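Local coordinates for protein aminoglycoside-O-phosphotransferase VIII (PDB 4H05) that transfers phosphate from ATP to the 3'-hydroxyl group of aminoglycoside antibiotics, which probably gives its Streptomyces host resistance to them, at residues R12-R17 against W89-A94; S31-Y36 against V49-A54; A113-G118 against V196-R201; L225-L230 against E261-Y266. All coordinates share one frame; numbering follows the deposited sequence.

Interaction 1 of 4, residues R12-R17 against W89-A94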
loop_
_atom_site.group_PDB
_atom_site.type_symbol
_atom_site.label_atom_id
_atom_site.label_comp_id
_atom_site.label_asym_id
_atom_site.label_seq_id
_atom_site.Cartn_x
_atom_site.Cartn_y
_atom_site.Cartn_z
ATOM N N ARG A 12 -11.779 -1.325 22.851
ATOM C CA ARG A 12 -12.655 -0.654 23.833
ATOM C C ARG A 12 -12.096 0.705 24.226
ATOM O O ARG A 12 -12.883 1.679 24.367
ATOM C CB ARG A 12 -12.899 -1.504 25.093
ATOM C CG ARG A 12 -13.432 -0.714 26.304
ATOM C CD ARG A 12 -13.289 -1.571 27.551
ATOM N NE ARG A 12 -13.714 -0.880 28.772
ATOM C CZ ARG A 12 -14.965 -0.873 29.280
ATOM N NH1 ARG A 12 -15.984 -1.502 28.671
ATOM N NH2 ARG A 12 -15.217 -0.212 30.418
ATOM N N ALA A 13 -10.767 0.850 24.393
ATOM C CA ALA A 13 -10.346 2.243 24.703
ATOM C C ALA A 13 -10.655 3.146 23.466
ATOM O O ALA A 13 -11.144 4.265 23.599
ATOM C CB ALA A 13 -8.888 2.333 25.121
ATOM N N LEU A 14 -10.317 2.660 22.264
ATOM C CA LEU A 14 -10.695 3.395 21.030
ATOM C C LEU A 14 -12.151 3.794 21.030
ATOM O O LEU A 14 -12.477 4.913 20.747
ATOM C CB LEU A 14 -10.385 2.604 19.755
ATOM C CG LEU A 14 -8.895 2.618 19.451
ATOM C CD1 LEU A 14 -8.513 1.521 18.453
ATOM C CD2 LEU A 14 -8.421 4.029 19.011
ATOM N N ARG A 15 -13.043 2.867 21.378
ATOM C CA ARG A 15 -14.470 3.132 21.306
ATOM C C ARG A 15 -14.906 4.242 22.281
ATOM O O ARG A 15 -15.680 5.123 21.933
ATOM C CB ARG A 15 -15.193 1.812 21.552
ATOM C CG ARG A 15 -16.692 1.853 21.342
ATOM C CD ARG A 15 -17.248 0.424 21.360
ATOM N NE ARG A 15 -18.001 0.080 20.155
ATOM C CZ ARG A 15 -17.493 -0.562 19.120
ATOM N NH1 ARG A 15 -16.207 -0.930 19.068
ATOM N NH2 ARG A 15 -18.262 -0.816 18.118
ATOM N N GLY A 16 -14.381 4.218 23.495
ATOM C CA GLY A 16 -14.582 5.387 24.440
ATOM C C GLY A 16 -13.997 6.756 23.993
ATOM O O GLY A 16 -14.476 7.826 24.391
ATOM N N ARG A 17 -12.982 6.766 23.142
ATOM C CA ARG A 17 -12.429 8.020 22.716
ATOM C C ARG A 17 -13.216 8.629 21.567
ATOM O O ARG A 17 -13.045 9.806 21.250
ATOM C CB ARG A 17 -10.986 7.822 22.220
ATOM C CG ARG A 17 -9.890 7.563 23.275
ATOM C CD ARG A 17 -8.489 7.579 22.611
ATOM N NE ARG A 17 -7.773 6.608 23.342
ATOM C CZ ARG A 17 -7.110 5.570 22.887
ATOM N NH1 ARG A 17 -6.906 5.371 21.626
ATOM N NH2 ARG A 17 -6.583 4.731 23.772
ATOM N N TRP A 89 -2.464 0.498 16.855
ATOM C CA TRP A 89 -3.566 1.044 16.041
ATOM C C TRP A 89 -3.272 2.396 15.570
ATOM O O TRP A 89 -2.439 3.093 16.108
ATOM C CB TRP A 89 -4.842 1.152 16.906
ATOM C CG TRP A 89 -4.608 2.149 18.005
ATOM C CD1 TRP A 89 -4.847 3.521 17.991
ATOM C CD2 TRP A 89 -4.045 1.879 19.295
ATOM N NE1 TRP A 89 -4.459 4.109 19.175
ATOM C CE2 TRP A 89 -3.976 3.177 20.000
ATOM C CE3 TRP A 89 -3.662 0.731 19.952
ATOM C CZ2 TRP A 89 -3.503 3.283 21.286
ATOM C CZ3 TRP A 89 -3.118 0.850 21.237
ATOM C CH2 TRP A 89 -3.053 2.092 21.888
ATOM N N LEU A 90 -4.085 2.843 14.631
ATOM C CA LEU A 90 -3.887 4.135 13.985
ATOM C C LEU A 90 -5.268 4.708 13.615
ATOM O O LEU A 90 -6.086 4.040 12.969
ATOM C CB LEU A 90 -3.104 3.852 12.702
ATOM C CG LEU A 90 -2.909 4.959 11.702
ATOM C CD1 LEU A 90 -1.845 5.818 12.280
ATOM C CD2 LEU A 90 -2.479 4.395 10.338
ATOM N N VAL A 91 -5.518 5.934 14.000
ATOM C CA VAL A 91 -6.712 6.633 13.624
ATOM C C VAL A 91 -6.348 7.846 12.725
ATOM O O VAL A 91 -5.473 8.667 13.073
ATOM C CB VAL A 91 -7.426 7.140 14.908
ATOM C CG1 VAL A 91 -8.715 7.836 14.518
ATOM C CG2 VAL A 91 -7.625 5.971 15.922
ATOM N N THR A 92 -7.066 7.981 11.607
ATOM C CA THR A 92 -6.940 9.077 10.723
ATOM C C THR A 92 -8.275 9.605 10.313
ATOM O O THR A 92 -9.284 8.927 10.417
ATOM C CB THR A 92 -6.177 8.727 9.413
ATOM O OG1 THR A 92 -7.008 7.990 8.507
ATOM C CG2 THR A 92 -4.905 7.899 9.722
ATOM N N GLU A 93 -8.286 10.848 9.873
ATOM C CA GLU A 93 -9.455 11.364 9.183
ATOM C C GLU A 93 -9.692 10.497 7.992
ATOM O O GLU A 93 -8.742 10.041 7.412
ATOM C CB GLU A 93 -9.202 12.812 8.754
ATOM C CG GLU A 93 -9.064 13.670 10.005
ATOM C CD GLU A 93 -8.960 15.161 9.731
ATOM O OE1 GLU A 93 -8.797 15.529 8.557
ATOM O OE2 GLU A 93 -9.021 15.936 10.709
ATOM N N ALA A 94 -10.952 10.210 7.665
ATOM C CA ALA A 94 -11.265 9.359 6.553
ATOM C C ALA A 94 -10.863 10.145 5.312
ATOM O O ALA A 94 -10.815 11.370 5.398
ATOM C CB ALA A 94 -12.760 9.049 6.538
#

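Interaction 2 of 4, residues S31-Y36 against V49-A54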
loop_
_atom_site.group_PDB
_atom_site.type_symbol
_atom_site.label_atom_id
_atom_site.label_comp_id
_atom_site.label_asym_id
_atom_site.label_seq_id
_atom_site.Cartn_x
_atom_site.Cartn_y
_atom_site.Cartn_z
ATOM N N SER A 31 -8.931 -11.136 16.587
ATOM C CA SER A 31 -10.117 -10.740 17.400
ATOM C C SER A 31 -10.994 -9.788 16.550
ATOM O O SER A 31 -11.660 -10.236 15.609
ATOM C CB SER A 31 -9.727 -10.084 18.760
ATOM O OG SER A 31 -9.313 -11.003 19.770
ATOM N N GLY A 32 -10.992 -8.491 16.862
ATOM C CA GLY A 32 -11.591 -7.497 15.978
ATOM C C GLY A 32 -10.469 -6.759 15.256
ATOM O O GLY A 32 -10.501 -5.534 15.177
ATOM N N ALA A 33 -9.509 -7.498 14.686
ATOM C CA ALA A 33 -8.207 -6.936 14.296
ATOM C C ALA A 33 -7.995 -6.544 12.831
ATOM O O ALA A 33 -7.138 -7.123 12.167
ATOM C CB ALA A 33 -7.083 -7.881 14.721
ATOM N N GLY A 34 -8.695 -5.506 12.372
ATOM C CA GLY A 34 -8.407 -4.904 11.094
ATOM C C GLY A 34 -8.669 -3.409 10.917
ATOM O O GLY A 34 -7.950 -2.571 11.446
ATOM N N VAL A 35 -9.666 -3.115 10.085
ATOM C CA VAL A 35 -9.857 -1.826 9.479
ATOM C C VAL A 35 -11.318 -1.440 9.653
ATOM O O VAL A 35 -12.188 -2.217 9.312
ATOM C CB VAL A 35 -9.515 -1.874 7.971
ATOM C CG1 VAL A 35 -9.852 -0.519 7.285
ATOM C CG2 VAL A 35 -8.022 -2.225 7.769
ATOM N N TYR A 36 -11.578 -0.241 10.184
ATOM C CA TYR A 36 -12.920 0.270 10.379
ATOM C C TYR A 36 -13.063 1.704 9.894
ATOM O O TYR A 36 -12.086 2.472 9.917
ATOM C CB TYR A 36 -13.310 0.216 11.875
ATOM C CG TYR A 36 -13.057 -1.114 12.538
ATOM C CD1 TYR A 36 -14.049 -2.047 12.629
ATOM C CD2 TYR A 36 -11.823 -1.403 13.086
ATOM C CE1 TYR A 36 -13.830 -3.279 13.214
ATOM C CE2 TYR A 36 -11.595 -2.615 13.705
ATOM C CZ TYR A 36 -12.610 -3.558 13.745
ATOM O OH TYR A 36 -12.391 -4.754 14.348
ATOM N N VAL A 49 -6.381 -1.390 13.382
ATOM C CA VAL A 49 -5.771 -2.041 14.528
ATOM C C VAL A 49 -5.103 -3.288 13.963
ATOM O O VAL A 49 -5.674 -3.986 13.123
ATOM C CB VAL A 49 -6.858 -2.383 15.604
ATOM C CG1 VAL A 49 -6.230 -2.743 16.951
ATOM C CG2 VAL A 49 -7.797 -1.200 15.804
ATOM N N ALA A 50 -3.874 -3.553 14.381
ATOM C CA ALA A 50 -3.146 -4.647 13.766
ATOM C C ALA A 50 -2.699 -5.752 14.750
ATOM O O ALA A 50 -2.189 -5.469 15.878
ATOM C CB ALA A 50 -1.959 -4.113 13.037
ATOM N N ALA A 51 -2.885 -6.992 14.256
ATOM C CA ALA A 51 -2.381 -8.245 14.866
ATOM C C ALA A 51 -0.831 -8.447 14.716
ATOM O O ALA A 51 -0.355 -8.883 13.662
ATOM C CB ALA A 51 -3.154 -9.445 14.281
ATOM N N LEU A 52 -0.069 -8.070 15.759
ATOM C CA LEU A 52 1.358 -8.509 15.985
ATOM C C LEU A 52 2.508 -7.523 15.535
ATOM O O LEU A 52 2.696 -6.440 16.109
ATOM C CB LEU A 52 1.576 -9.949 15.465
ATOM N N GLY A 53 3.307 -7.928 14.555
ATOM C CA GLY A 53 4.277 -7.027 13.933
ATOM C C GLY A 53 3.589 -6.279 12.797
ATOM O O GLY A 53 4.166 -5.349 12.216
ATOM N N ALA A 54 2.370 -6.725 12.456
ATOM C CA ALA A 54 1.423 -5.921 11.687
ATOM C C ALA A 54 1.289 -4.624 12.449
ATOM O O ALA A 54 1.102 -3.558 11.828
ATOM C CB ALA A 54 0.060 -6.607 11.538
#

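Interaction 3 of 4, residues A113-G118 against V196-R201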
loop_
_atom_site.group_PDB
_atom_site.type_symbol
_atom_site.label_atom_id
_atom_site.label_comp_id
_atom_site.label_asym_id
_atom_site.label_seq_id
_atom_site.Cartn_x
_atom_site.Cartn_y
_atom_site.Cartn_z
ATOM N N ALA A 113 -6.580 5.374 -14.288
ATOM C CA ALA A 113 -5.272 4.901 -14.721
ATOM C C ALA A 113 -4.274 6.014 -14.783
ATOM O O ALA A 113 -3.173 5.860 -14.270
ATOM C CB ALA A 113 -5.376 4.202 -16.068
ATOM N N VAL A 114 -4.662 7.145 -15.397
ATOM C CA VAL A 114 -3.799 8.301 -15.551
ATOM C C VAL A 114 -3.538 8.989 -14.245
ATOM O O VAL A 114 -2.402 9.427 -14.005
ATOM C CB VAL A 114 -4.385 9.330 -16.611
ATOM C CG1 VAL A 114 -3.586 10.604 -16.628
ATOM C CG2 VAL A 114 -4.360 8.708 -18.050
ATOM N N ALA A 115 -4.574 9.104 -13.412
ATOM C CA ALA A 115 -4.429 9.754 -12.096
ATOM C C ALA A 115 -3.469 8.897 -11.253
ATOM O O ALA A 115 -2.588 9.422 -10.564
ATOM C CB ALA A 115 -5.796 9.944 -11.410
ATOM N N LEU A 116 -3.583 7.573 -11.394
ATOM C CA LEU A 116 -2.679 6.677 -10.669
ATOM C C LEU A 116 -1.234 6.968 -11.052
ATOM O O LEU A 116 -0.385 7.226 -10.184
ATOM C CB LEU A 116 -3.024 5.227 -10.853
ATOM C CG LEU A 116 -4.197 4.697 -10.019
ATOM C CD1 LEU A 116 -4.488 3.291 -10.466
ATOM C CD2 LEU A 116 -3.961 4.636 -8.509
ATOM N N ALA A 117 -0.964 7.024 -12.334
ATOM C CA ALA A 117 0.344 7.385 -12.831
ATOM C C ALA A 117 0.820 8.742 -12.305
ATOM O O ALA A 117 2.008 8.918 -11.987
ATOM C CB ALA A 117 0.320 7.374 -14.362
ATOM N N GLY A 118 -0.088 9.712 -12.240
ATOM C CA GLY A 118 0.250 11.055 -11.773
ATOM C C GLY A 118 0.657 11.068 -10.316
ATOM O O GLY A 118 1.503 11.825 -9.866
ATOM N N VAL A 196 -5.488 3.821 -3.110
ATOM C CA VAL A 196 -5.624 5.161 -3.721
ATOM C C VAL A 196 -7.106 5.487 -3.908
ATOM O O VAL A 196 -7.900 4.711 -4.489
ATOM C CB VAL A 196 -4.938 5.244 -5.078
ATOM C CG1 VAL A 196 -4.964 6.666 -5.621
ATOM C CG2 VAL A 196 -3.504 4.756 -4.984
ATOM N N LEU A 197 -7.488 6.604 -3.333
ATOM C CA LEU A 197 -8.852 7.017 -3.403
ATOM C C LEU A 197 -8.884 8.275 -4.261
ATOM O O LEU A 197 -7.898 9.014 -4.359
ATOM C CB LEU A 197 -9.382 7.300 -2.004
ATOM C CG LEU A 197 -9.876 6.085 -1.188
ATOM C CD1 LEU A 197 -8.869 5.856 -0.126
ATOM C CD2 LEU A 197 -11.203 6.231 -0.493
ATOM N N LEU A 198 -10.004 8.486 -4.904
ATOM C CA LEU A 198 -10.122 9.572 -5.789
ATOM C C LEU A 198 -11.531 10.196 -5.862
ATOM O O LEU A 198 -12.564 9.609 -5.492
ATOM C CB LEU A 198 -9.619 9.183 -7.186
ATOM C CG LEU A 198 -8.972 7.981 -7.829
ATOM C CD1 LEU A 198 -7.784 8.420 -8.683
ATOM C CD2 LEU A 198 -8.731 6.759 -6.937
ATOM N N ASP A 199 -11.577 11.421 -6.331
ATOM C CA ASP A 199 -12.866 12.136 -6.322
ATOM C C ASP A 199 -13.751 11.455 -7.401
ATOM O O ASP A 199 -13.269 11.245 -8.507
ATOM C CB ASP A 199 -12.576 13.612 -6.632
ATOM C CG ASP A 199 -13.833 14.435 -6.812
ATOM O OD1 ASP A 199 -14.141 15.196 -5.918
ATOM O OD2 ASP A 199 -14.507 14.260 -7.814
ATOM N N PRO A 200 -14.993 11.079 -7.094
ATOM C CA PRO A 200 -15.786 10.367 -8.144
ATOM C C PRO A 200 -16.128 11.219 -9.374
ATOM O O PRO A 200 -16.364 10.678 -10.461
ATOM C CB PRO A 200 -17.066 9.885 -7.432
ATOM C CG PRO A 200 -16.877 10.207 -5.981
ATOM C CD PRO A 200 -15.595 10.983 -5.751
ATOM N N ARG A 201 -16.034 12.535 -9.250
ATOM C CA ARG A 201 -16.314 13.411 -10.368
ATOM C C ARG A 201 -15.098 13.726 -11.157
ATOM O O ARG A 201 -15.154 13.671 -12.361
ATOM C CB ARG A 201 -16.940 14.678 -9.828
ATOM C CG ARG A 201 -17.554 15.604 -10.862
ATOM C CD ARG A 201 -17.833 16.965 -10.202
ATOM N NE ARG A 201 -17.259 17.918 -11.104
ATOM C CZ ARG A 201 -16.406 18.899 -10.825
ATOM N NH1 ARG A 201 -16.057 19.216 -9.591
ATOM N NH2 ARG A 201 -15.961 19.643 -11.841
#

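Interaction 4 of 4, residues L225-L230 against E261-Y266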
loop_
_atom_site.group_PDB
_atom_site.type_symbol
_atom_site.label_atom_id
_atom_site.label_comp_id
_atom_site.label_asym_id
_atom_site.label_seq_id
_atom_site.Cartn_x
_atom_site.Cartn_y
_atom_site.Cartn_z
ATOM N N LEU A 225 3.521 -3.218 -8.854
ATOM C CA LEU A 225 2.292 -3.637 -8.238
ATOM C C LEU A 225 1.148 -2.931 -8.878
ATOM O O LEU A 225 0.134 -3.489 -9.056
ATOM C CB LEU A 225 2.240 -3.375 -6.727
ATOM C CG LEU A 225 3.374 -3.822 -5.789
ATOM C CD1 LEU A 225 2.837 -4.007 -4.369
ATOM C CD2 LEU A 225 4.233 -4.964 -6.285
ATOM N N VAL A 226 1.282 -1.661 -9.159
ATOM C CA VAL A 226 0.228 -0.996 -9.862
ATOM C C VAL A 226 -0.047 -1.678 -11.169
ATOM O O VAL A 226 -1.223 -1.766 -11.554
ATOM C CB VAL A 226 0.526 0.512 -10.134
ATOM C CG1 VAL A 226 0.344 0.808 -11.597
ATOM C CG2 VAL A 226 -0.473 1.283 -9.384
ATOM N N LEU A 227 1.004 -2.119 -11.899
ATOM C CA LEU A 227 0.760 -2.706 -13.265
ATOM C C LEU A 227 0.220 -4.113 -13.182
ATOM O O LEU A 227 -0.556 -4.546 -14.025
ATOM C CB LEU A 227 2.000 -2.662 -14.150
ATOM C CG LEU A 227 2.410 -1.255 -14.586
ATOM C CD1 LEU A 227 3.881 -1.301 -14.925
ATOM C CD2 LEU A 227 1.589 -0.657 -15.771
ATOM N N ARG A 228 0.582 -4.837 -12.124
ATOM C CA ARG A 228 0.013 -6.153 -11.915
ATOM C C ARG A 228 -1.474 -6.027 -11.673
ATOM O O ARG A 228 -2.218 -6.903 -12.072
ATOM C CB ARG A 228 0.679 -6.868 -10.724
ATOM C CG ARG A 228 0.031 -8.191 -10.325
ATOM C CD ARG A 228 -0.551 -8.020 -8.899
ATOM N NE ARG A 228 0.485 -8.172 -7.918
ATOM C CZ ARG A 228 0.600 -7.613 -6.697
ATOM N NH1 ARG A 228 -0.283 -6.778 -6.107
ATOM N NH2 ARG A 228 1.700 -7.952 -6.020
ATOM N N GLU A 229 -1.917 -4.980 -10.973
ATOM C CA GLU A 229 -3.360 -4.776 -10.735
ATOM C C GLU A 229 -4.047 -4.193 -11.998
ATOM O O GLU A 229 -4.995 -4.758 -12.465
ATOM C CB GLU A 229 -3.594 -3.902 -9.544
ATOM C CG GLU A 229 -3.133 -4.514 -8.228
ATOM C CD GLU A 229 -3.658 -5.926 -8.037
ATOM O OE1 GLU A 229 -4.892 -6.177 -8.121
ATOM O OE2 GLU A 229 -2.845 -6.808 -7.760
ATOM N N LEU A 230 -3.510 -3.138 -12.590
ATOM C CA LEU A 230 -4.068 -2.552 -13.810
ATOM C C LEU A 230 -4.270 -3.534 -14.976
ATOM O O LEU A 230 -5.017 -3.200 -15.898
ATOM C CB LEU A 230 -3.210 -1.358 -14.346
ATOM C CG LEU A 230 -3.352 -0.054 -13.564
ATOM C CD1 LEU A 230 -2.420 1.026 -14.079
ATOM C CD2 LEU A 230 -4.786 0.446 -13.528
ATOM N N GLU A 261 12.113 -6.986 -16.309
ATOM C CA GLU A 261 12.806 -7.845 -15.350
ATOM C C GLU A 261 12.643 -7.309 -13.893
ATOM O O GLU A 261 12.377 -8.093 -12.963
ATOM C CB GLU A 261 14.292 -7.990 -15.693
ATOM C CG GLU A 261 14.627 -8.605 -17.084
ATOM C CD GLU A 261 14.710 -7.597 -18.292
ATOM O OE1 GLU A 261 15.167 -8.065 -19.360
ATOM O OE2 GLU A 261 14.322 -6.374 -18.231
ATOM N N LYS A 262 12.804 -6.003 -13.714
ATOM C CA LYS A 262 12.546 -5.310 -12.392
ATOM C C LYS A 262 11.072 -5.486 -11.997
ATOM O O LYS A 262 10.700 -5.803 -10.882
ATOM C CB LYS A 262 12.980 -3.838 -12.457
ATOM C CG LYS A 262 14.501 -3.607 -12.417
ATOM C CD LYS A 262 14.853 -2.153 -12.659
ATOM C CE LYS A 262 16.195 -1.677 -12.074
ATOM N NZ LYS A 262 16.355 -0.163 -12.047
ATOM N N LEU A 263 10.183 -5.367 -12.929
ATOM C CA LEU A 263 8.778 -5.584 -12.542
ATOM C C LEU A 263 8.595 -7.001 -12.057
ATOM O O LEU A 263 7.879 -7.278 -11.074
ATOM C CB LEU A 263 7.861 -5.362 -13.742
ATOM C CG LEU A 263 7.290 -4.026 -14.177
ATOM C CD1 LEU A 263 7.932 -2.845 -13.520
ATOM C CD2 LEU A 263 7.117 -3.902 -15.704
ATOM N N ALA A 264 9.152 -7.940 -12.801
ATOM C CA ALA A 264 9.045 -9.342 -12.404
ATOM C C ALA A 264 9.599 -9.536 -10.992
ATOM O O ALA A 264 8.930 -10.140 -10.147
ATOM C CB ALA A 264 9.671 -10.276 -13.436
ATOM N N PHE A 265 10.724 -8.881 -10.715
ATOM C CA PHE A 265 11.378 -8.999 -9.444
ATOM C C PHE A 265 10.530 -8.397 -8.358
ATOM O O PHE A 265 10.355 -9.001 -7.337
ATOM C CB PHE A 265 12.744 -8.344 -9.408
ATOM C CG PHE A 265 13.386 -8.460 -8.052
ATOM C CD1 PHE A 265 14.010 -9.626 -7.665
ATOM C CD2 PHE A 265 13.276 -7.440 -7.134
ATOM C CE1 PHE A 265 14.551 -9.765 -6.415
ATOM C CE2 PHE A 265 13.830 -7.534 -5.892
ATOM C CZ PHE A 265 14.463 -8.710 -5.505
ATOM N N TYR A 266 9.910 -7.262 -8.601
ATOM C CA TYR A 266 9.150 -6.612 -7.528
ATOM C C TYR A 266 7.776 -7.214 -7.357
ATOM O O TYR A 266 7.213 -7.188 -6.263
ATOM C CB TYR A 266 9.184 -5.054 -7.671
ATOM C CG TYR A 266 10.574 -4.481 -7.337
ATOM C CD1 TYR A 266 11.020 -4.437 -6.015
ATOM C CD2 TYR A 266 11.437 -4.040 -8.312
ATOM C CE1 TYR A 266 12.259 -3.991 -5.696
ATOM C CE2 TYR A 266 12.728 -3.567 -7.984
ATOM C CZ TYR A 266 13.117 -3.622 -6.678
ATOM O OH TYR A 266 14.315 -3.228 -6.324
#

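Interaction 1 of 4, residues R12-R17 against W89-A94
Leu14 lies over one face of the Trp89 indole. Its two methyls share the work. Leu14 CD1 sits 4.0 Å from Trp89 CG, on the side of the ring nearer the strand. Leu14 CD2 sits 3.8 Å from Trp89 CD1 and also reaches along the strand, where Leu14 CD2 is 3.7 Å from Val91 CG2. Arg17, one helical turn on from Leu14, brings NH1 obliquely to the NE1 side of the ring. Trp89 NE1 lies near the guanidinium plane, at its edge. Arg17 NH1 is 3.7 Å from Trp89 NE1, and the two flat groups are tilted 33° from each other. This is proximity of two donors, not a bond between them.

The indole turns toward the helix because its CG stands between the backbone N and the carbonyl carbon (chi1 64°), a crowded position. A shared acceptor explains how the two polar ends come together. Glu80, on the neighbouring strand 78-83, uses OE1 both for a salt bridge with Arg17 NH1 and for a hydrogen bond from Trp89 NE1.

The contact lays helix 6-17 on the N-terminal antiparallel sheet. The N-to-C directions of the helix segment and the strand differ by 21°. Apolar packing covers the buried side, and one carboxylate draws together a cation and an indole N-H at the more exposed side.

Interaction 2 of 4, residues S31-Y36 against V49-A54
Gly34 and Val49 are joined by a backbone hydrogen bond, the polar link of this contact. Val49 N donates to Gly34 O at 2.8 Å, with an N-H...O angle of 167°. The donor lies in the carbonyl plane of Gly34. The return pairing does not form. Gly34 N is 3.5 Å from Val49 O, but the angle is poor. Gly34 O and Val49 O are both acceptors and stand 3.2 Å apart. The ladder between strands 35-40 and 43-50 therefore frays here, although Tyr36 still pairs with Val47 through the backbone.

The apolar contact is small. Ala33 CB, in the loop before strand 35-40, meets Ala51 CB, where the other chain turns its corner, at 4.3 Å. Ala33 also covers the Val49 carbonyl, with Ala33 C 3.5 Å from Val49 O. The Val49 side chain in addition packs on Met7, Leu11 and Val87.

A turn follows on one side and a loop precedes on the other. From Ala51 to Ala54 the chain makes a type II' beta turn, and helix 54-71 begins there. Residues 31-34 belong to the glycine-containing loop between the first two strands. Its place is consistent with the nucleotide-binding loop of kinase-like folds.

The chemistry is thus one straight bond and light methyl packing, which ties the root of the loop to the sheet through backbone atoms.

Interaction 3 of 4, residues A113-G118 against V196-R201
Leu116 meets Val196, and Ala115 meets Leu198, without any aromatic ring or other flat side chain between them. The flat group with a defined partner is the Asp199 carboxylate, just past the strand. It lies away from the helix and turns back on its own chain. Asp199 OD2 accepts from Arg201 N at 2.7 Å, on the anti side and 30° out of the carboxylate plane. This makes an Asx turn, and the bond is well bent. Thr202 N donates to the same oxygen. The two bonds hold the bend that follows strand 196-198.

The contact proper is made of methyl groups. Leu116 presses CD2 against the whole branch point of Val196. Leu116 CD2 is 3.6 Å from Val196 CG2, and Val196 CG1 is only 3.7 Å from the same methyl. Leu116 CG is anti to the carbonyl carbon (chi1 -79°), which carries the tip across to the strand although its first bond does not aim there. One residue earlier on the helix, Ala115 CB touches Leu198 CD1 at 3.7 Å. Leu198 holds CG nearly eclipsed with its backbone N (chi1 -4°), a strained setting.

Strand 196-198 is the middle of a three-stranded antiparallel sheet, and helix 109-124 packs on one side of it. Ala100 touches both Leu116 and Leu198. Val196 follows Asn195, a predicted magnesium ligand. The contact is purely apolar, so it joins helix to strand by shape and burial, directly beside the probable metal site.

Interaction 4 of 4, residues L225-L230 against E261-Y266
Leu227 and Leu263 make the apolar contact between these two helices. Their methyl carbons Leu227 CD1 and Leu263 CD2 are 4.2 Å apart, a light touch. A methyl also meets a polar backbone atom: Leu225 CD2 lies 3.7 Å from Tyr266 O. The Leu225 side chain starts away from helix 260-270, but chi1 -50° sets CG beside the backbone N, and CD2 comes back to the other helix.

Aromatic neighbours sit within the second helix. Phe265 CD2 stands 3.7 Å above the centre of the Tyr266 ring. The Tyr266 side chain also touches His220 and Ala224 of helix 220-230.

A charged pair lies within the first helix. Arg228 NH1 bridges to Glu229 OE2 at 3.0 Å, close to the guanidinium plane. Arg228 NH2 makes a second salt bridge, with Asp270 at the end of helix 260-270.

The two helices belong to the C-terminal, largely helical part of the fold. Direct packing between these segments is thin, so the second bridge of Arg228 adds an ionic tie, while Leu225, which touches Asp190, places the contact next to the predicted proton acceptor.

Overall arrangement
The four contacts fall into two pairs. Interactions 1 and 2 share the N-terminal sheet, with centres about 12 Å apart. Val49 CG2 joins them, lying 3.9 Å from both Leu14 CD1 and Trp89 CB. Interactions 3 and 4 lie in the C-terminal part, about 19 Å apart between centres, and touch where Leu116 CD1 is 4.2 Å from Leu230 CD2. Interaction 2 is about 27 Å from both, centre to centre. This matches the two-lobed kinase-like architecture of the family. Of the predicted site side chains, Asp190 is about 4 Å from that of Leu225, Asn195 about 5 Å from that of Val196 and Asp210 about 9 Å from Gly34. Interaction 1 stands away from them.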